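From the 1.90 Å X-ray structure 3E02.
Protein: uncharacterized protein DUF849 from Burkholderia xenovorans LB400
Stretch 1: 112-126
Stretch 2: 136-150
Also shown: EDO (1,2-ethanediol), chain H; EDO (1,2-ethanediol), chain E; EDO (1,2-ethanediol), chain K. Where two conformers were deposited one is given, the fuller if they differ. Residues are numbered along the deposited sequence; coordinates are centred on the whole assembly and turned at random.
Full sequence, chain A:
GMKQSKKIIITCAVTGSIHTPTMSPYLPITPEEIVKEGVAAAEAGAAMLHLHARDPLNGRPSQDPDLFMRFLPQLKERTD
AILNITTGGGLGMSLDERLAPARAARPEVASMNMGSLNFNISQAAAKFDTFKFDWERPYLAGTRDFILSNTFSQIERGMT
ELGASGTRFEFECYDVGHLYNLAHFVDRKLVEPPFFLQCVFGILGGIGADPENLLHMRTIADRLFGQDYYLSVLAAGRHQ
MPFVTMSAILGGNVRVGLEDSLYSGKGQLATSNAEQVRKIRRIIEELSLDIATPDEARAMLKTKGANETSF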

# COMPACT_ATOMS: atom_id res chain seq x y z
N MSE A 112 14.75 -9.15 21.31
CA MSE A 112 14.84 -10.41 20.57
C MSE A 112 14.85 -10.07 19.08
O MSE A 112 13.82 -9.72 18.53
CB MSE A 112 13.66 -11.32 20.95
CG MSE A 112 13.55 -12.68 20.27
SE MSE A 112 15.04 -13.85 20.59
CE MSE A 112 15.13 -13.82 22.60
N ASN A 113 16.01 -10.17 18.46
CA ASN A 113 16.18 -9.83 17.04
C ASN A 113 15.59 -10.97 16.20
O ASN A 113 15.97 -12.13 16.39
CB ASN A 113 17.64 -9.56 16.77
CG ASN A 113 18.13 -8.34 17.55
OD1 ASN A 113 17.68 -7.24 17.31
ND2 ASN A 113 19.02 -8.56 18.53
N MSE A 114 14.64 -10.62 15.32
CA MSE A 114 13.84 -11.63 14.58
C MSE A 114 14.35 -12.16 13.24
O MSE A 114 13.64 -12.88 12.54
CB MSE A 114 12.38 -11.15 14.49
CG MSE A 114 11.64 -11.17 15.82
SE MSE A 114 11.73 -12.89 16.73
CE MSE A 114 11.12 -13.97 15.38
N GLY A 115 15.59 -11.87 12.91
CA GLY A 115 16.16 -12.42 11.68
C GLY A 115 17.59 -12.02 11.50
O GLY A 115 18.09 -11.13 12.19
N SER A 116 18.27 -12.73 10.61
CA SER A 116 19.67 -12.44 10.29
C SER A 116 19.69 -11.43 9.17
O SER A 116 18.91 -11.54 8.21
CB SER A 116 20.42 -13.71 9.89
OG SER A 116 20.39 -14.68 10.91
N LEU A 117 20.53 -10.41 9.29
CA LEU A 117 20.68 -9.42 8.24
C LEU A 117 22.06 -8.81 8.20
O LEU A 117 22.75 -8.75 9.23
CB LEU A 117 19.67 -8.27 8.42
CG LEU A 117 19.78 -7.34 9.66
CD1 LEU A 117 19.21 -5.95 9.39
CD2 LEU A 117 19.14 -7.98 10.90
N ASN A 118 22.43 -8.30 7.03
CA ASN A 118 23.61 -7.43 6.91
C ASN A 118 23.33 -6.22 7.82
O ASN A 118 22.19 -5.77 7.91
CB ASN A 118 23.80 -6.93 5.48
CG ASN A 118 24.23 -8.01 4.52
OD1 ASN A 118 24.66 -9.09 4.93
ND2 ASN A 118 24.14 -7.73 3.22
N PHE A 119 24.34 -5.77 8.55
CA PHE A 119 24.17 -4.65 9.50
C PHE A 119 25.41 -3.79 9.29
O PHE A 119 26.41 -3.96 9.98
CB PHE A 119 24.03 -5.20 10.93
CG PHE A 119 23.34 -4.26 11.87
CD1 PHE A 119 23.89 -3.00 12.16
CD2 PHE A 119 22.14 -4.62 12.50
CE1 PHE A 119 23.25 -2.11 13.03
CE2 PHE A 119 21.49 -3.74 13.37
CZ PHE A 119 22.04 -2.49 13.64
N ASN A 120 25.31 -2.88 8.32
CA ASN A 120 26.42 -2.07 7.83
C ASN A 120 26.37 -0.63 8.35
O ASN A 120 25.56 0.18 7.89
CB ASN A 120 26.40 -2.12 6.29
CG ASN A 120 27.64 -1.48 5.64
OD1 ASN A 120 28.51 -0.93 6.32
ND2 ASN A 120 27.70 -1.55 4.31
N ILE A 121 27.25 -0.32 9.30
CA ILE A 121 27.38 1.05 9.86
C ILE A 121 28.72 1.70 9.46
O ILE A 121 29.11 2.73 10.03
CB ILE A 121 27.16 1.07 11.40
CG1 ILE A 121 28.21 0.21 12.15
CG2 ILE A 121 25.73 0.60 11.71
CD1 ILE A 121 28.08 0.24 13.63
N SER A 122 29.39 1.12 8.46
CA SER A 122 30.71 1.57 8.00
C SER A 122 30.75 2.98 7.43
O SER A 122 31.77 3.65 7.54
CB SER A 122 31.27 0.59 6.96
OG SER A 122 30.53 0.63 5.75
N GLN A 123 29.65 3.42 6.80
CA GLN A 123 29.56 4.78 6.23
C GLN A 123 29.74 5.89 7.27
O GLN A 123 30.18 6.98 6.93
CB GLN A 123 28.23 4.97 5.48
CG GLN A 123 28.12 4.10 4.21
CD GLN A 123 26.72 4.14 3.59
OE1 GLN A 123 25.70 3.94 4.28
NE2 GLN A 123 26.67 4.38 2.28
N ALA A 124 29.39 5.62 8.53
CA ALA A 124 29.57 6.56 9.65
C ALA A 124 31.03 7.00 9.81
O ALA A 124 31.29 8.16 10.15
CB ALA A 124 29.03 5.94 10.96
N ALA A 125 31.97 6.10 9.53
CA ALA A 125 33.41 6.38 9.65
C ALA A 125 33.91 7.52 8.76
O ALA A 125 34.82 8.26 9.16
CB ALA A 125 34.23 5.10 9.40
N ALA A 126 33.30 7.68 7.58
CA ALA A 126 33.67 8.74 6.63
C ALA A 126 33.37 10.16 7.15
O ALA A 126 33.93 11.12 6.65
CB ALA A 126 32.96 8.51 5.27
N GLU A 136 37.49 1.97 17.41
CA GLU A 136 36.32 2.55 16.73
C GLU A 136 36.31 2.40 15.23
O GLU A 136 35.34 1.87 14.67
CB GLU A 136 36.12 4.02 17.12
CG GLU A 136 35.95 4.27 18.60
CD GLU A 136 35.81 5.74 18.89
OE1 GLU A 136 34.73 6.29 18.64
OE2 GLU A 136 36.79 6.35 19.33
N ARG A 137 37.38 2.81 14.55
CA ARG A 137 37.41 2.70 13.09
C ARG A 137 37.32 1.23 12.59
O ARG A 137 36.51 0.96 11.70
CB ARG A 137 38.57 3.45 12.45
CG ARG A 137 38.35 3.71 10.96
CD ARG A 137 39.58 4.24 10.23
NE ARG A 137 39.88 5.66 10.45
CZ ARG A 137 39.16 6.69 9.98
NH1 ARG A 137 38.04 6.51 9.27
NH2 ARG A 137 39.56 7.94 10.25
N PRO A 138 38.13 0.31 13.15
CA PRO A 138 38.02 -1.11 12.75
C PRO A 138 36.64 -1.73 13.01
O PRO A 138 36.17 -2.52 12.19
CB PRO A 138 39.10 -1.80 13.60
CG PRO A 138 40.02 -0.74 13.97
CD PRO A 138 39.24 0.50 14.10
N TYR A 139 36.00 -1.34 14.11
CA TYR A 139 34.64 -1.78 14.45
C TYR A 139 33.65 -1.38 13.36
O TYR A 139 32.93 -2.21 12.84
CB TYR A 139 34.22 -1.19 15.80
CG TYR A 139 32.83 -1.56 16.28
CD1 TYR A 139 32.55 -2.84 16.77
CD2 TYR A 139 31.80 -0.62 16.29
CE1 TYR A 139 31.27 -3.17 17.24
CE2 TYR A 139 30.53 -0.93 16.76
CZ TYR A 139 30.27 -2.21 17.23
OH TYR A 139 29.02 -2.51 17.70
N LEU A 140 33.64 -0.10 13.01
CA LEU A 140 32.75 0.42 11.97
C LEU A 140 33.05 -0.19 10.59
O LEU A 140 32.14 -0.66 9.90
CB LEU A 140 32.81 1.95 11.92
CG LEU A 140 32.39 2.70 13.19
CD1 LEU A 140 32.77 4.19 13.08
CD2 LEU A 140 30.91 2.54 13.53
N ALA A 141 34.33 -0.19 10.21
CA ALA A 141 34.79 -0.74 8.91
C ALA A 141 34.47 -2.23 8.76
O ALA A 141 34.01 -2.66 7.70
CB ALA A 141 36.28 -0.48 8.72
N GLY A 142 34.64 -2.98 9.84
CA GLY A 142 34.34 -4.40 9.88
C GLY A 142 32.88 -4.76 9.63
O GLY A 142 32.59 -5.91 9.29
N THR A 143 31.96 -3.79 9.77
CA THR A 143 30.55 -4.05 9.53
C THR A 143 30.18 -4.21 8.05
O THR A 143 29.07 -4.70 7.77
CB THR A 143 29.61 -3.09 10.27
OG1 THR A 143 29.71 -1.76 9.73
CG2 THR A 143 29.90 -3.12 11.79
N ARG A 144 31.08 -3.85 7.12
CA ARG A 144 30.85 -4.07 5.69
C ARG A 144 30.71 -5.56 5.41
O ARG A 144 30.00 -5.95 4.50
CB ARG A 144 31.99 -3.50 4.83
CG ARG A 144 32.17 -2.01 4.89
CD ARG A 144 33.40 -1.57 4.11
NE ARG A 144 34.65 -1.86 4.82
CZ ARG A 144 35.86 -1.87 4.27
NH1 ARG A 144 36.06 -1.56 2.98
NH2 ARG A 144 36.91 -2.17 5.04
N ASP A 145 31.41 -6.39 6.19
CA ASP A 145 31.40 -7.84 6.04
C ASP A 145 30.74 -8.52 7.24
O ASP A 145 31.13 -9.63 7.61
CB ASP A 145 32.85 -8.31 5.84
CG ASP A 145 32.96 -9.75 5.35
OD1 ASP A 145 32.04 -10.25 4.68
OD2 ASP A 145 33.97 -10.39 5.68
N PHE A 146 29.72 -7.89 7.83
CA PHE A 146 29.07 -8.38 9.04
C PHE A 146 27.60 -8.70 8.85
O PHE A 146 26.89 -7.97 8.16
CB PHE A 146 29.20 -7.32 10.13
CG PHE A 146 28.51 -7.66 11.42
CD1 PHE A 146 29.00 -8.66 12.25
CD2 PHE A 146 27.37 -6.97 11.82
CE1 PHE A 146 28.35 -8.98 13.45
CE2 PHE A 146 26.72 -7.28 13.02
CZ PHE A 146 27.23 -8.29 13.83
N ILE A 147 27.16 -9.77 9.51
CA ILE A 147 25.76 -10.20 9.56
C ILE A 147 25.37 -10.24 11.03
O ILE A 147 26.07 -10.87 11.84
CB ILE A 147 25.57 -11.62 8.97
CG1 ILE A 147 26.02 -11.68 7.50
CG2 ILE A 147 24.09 -12.06 9.08
CD1 ILE A 147 26.12 -13.10 6.94
N LEU A 148 24.29 -9.55 11.39
CA LEU A 148 23.73 -9.64 12.74
C LEU A 148 22.98 -10.98 12.68
O LEU A 148 21.91 -11.08 12.07
CB LEU A 148 22.80 -8.48 13.06
CG LEU A 148 22.18 -8.50 14.47
CD1 LEU A 148 23.28 -8.30 15.53
CD2 LEU A 148 21.10 -7.46 14.60
N SER A 149 23.56 -12.01 13.29
CA SER A 149 23.04 -13.38 13.19
C SER A 149 21.90 -13.69 14.14
O SER A 149 22.04 -13.51 15.32
CB SER A 149 24.17 -14.38 13.46
OG SER A 149 23.70 -15.73 13.32
N ASN A 150 20.76 -14.15 13.61
CA ASN A 150 19.63 -14.63 14.43
C ASN A 150 18.92 -15.73 13.62
O ASN A 150 17.86 -15.52 13.07
CB ASN A 150 18.64 -13.50 14.77
CG ASN A 150 19.29 -12.37 15.50
OD1 ASN A 150 19.59 -12.51 16.67
ND2 ASN A 150 19.53 -11.24 14.81
C1 EDO H . 32.23 -5.16 14.02
O1 EDO H . 33.17 -4.79 13.01
C2 EDO H . 31.69 -6.58 13.86
O2 EDO H . 32.37 -7.34 12.86
C1 EDO E . 42.79 7.91 14.08
O1 EDO E . 42.54 9.16 14.72
C2 EDO E . 41.86 7.78 12.89
O2 EDO E . 41.68 6.39 12.62
C1 EDO K . 34.63 -11.11 0.24
O1 EDO K . 34.70 -12.54 0.33
C2 EDO K . 34.18 -10.46 1.55
O2 EDO K . 34.27 -11.32 2.69
O HOH W 1 17.81 -13.61 18.31
O HOH W 2 37.32 9.12 7.70

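The two stretches run antiparallel and bury 988 Å² between them, both sides summed. Backbone hydrogen bonds form the centre of the contact. Leu117 and Leu148 are a hydrogen-bonded antiparallel pair: Leu117 N donates to Leu148 O at 3.2 Å, and Leu148 N donates to Leu117 O at 2.8 Å. Asn118 and Ile147 follow as a non-hydrogen-bonded pair, with their CA atoms 4.4 Å apart. One step further, Phe119 N reaches Phe146 O at 3.4 Å, a weak bond. CA-H...O contacts accompany this ladder. Ser116 CA lies 3.2 Å from Leu148 O, and Ile147 CA lies 3.4 Å from Leu117 O.

Polar side chains extend the backbone pairing at both ends. At one end, Asn150 points toward the first stretch. Its ND2 donates to Gly115 O at 3.0 Å, and its backbone N donates to Ser116 OG at 2.8 Å. The amide thus meets a main-chain carbonyl, while the short serine side chain places its oxygen beside a main-chain NH. Asn150 is buried, so its polar groups need such partners. At the other end, Thr143 points toward the first stretch and its hydroxyl serves both sides. Ile121 N donates to Thr143 OG1 at 2.9 Å, and Thr143 OG1 donates to Leu140 O at 2.7 Å within its own stretch. A residue with a short hydroxyl side chain suits this place, where the helical segment meets the loop.

Bonds within each stretch steady this end. Asn120 OD1 accepts from Ser122 N at 3.1 Å and from Ser122 OG at 2.6 Å, tying the loop to the turn that follows. Arg144 NE donates to Ala141 O at 3.1 Å. The aliphatic part of Arg144 still meets the first stretch, with its CG 3.2 Å from Ser122 OG.

Apolar packing falls into two groups. Leu117 and Leu148 share a face of the strand pair, with their CD2 atoms 4.2 Å apart. Phe119, in the loop beyond, brings its CD2 to 3.7 Å from Leu148 CD2. Leu148 is buried, and its CD2 methyl touches both side chains. Phe119 also packs through its CB, 3.9 Å from Phe146 CD2. The second group surrounds Leu140, a buried helix residue. Its CD2 is 3.6 Å from Ile121 CD1, and its CD1 is 4.1 Å from Ala125 CB. Ala125 points toward the helix, and its methyl makes the contact without a longer side chain. Ile121 CD1 also lies 4.1 Å from Tyr139 CE2.

Two waters bridge the stretches. Water 1 donates to Asn113 O at 3.0 Å and to Asn150 OD1 at 2.7 Å, so both ends of the Asn150 amide help join the stretches. Water 2 donates to Ala125 O at 3.0 Å and accepts from Arg137 NH1 at 3.1 Å. The long side chain of exposed Arg137 thus reaches the first stretch through solvent.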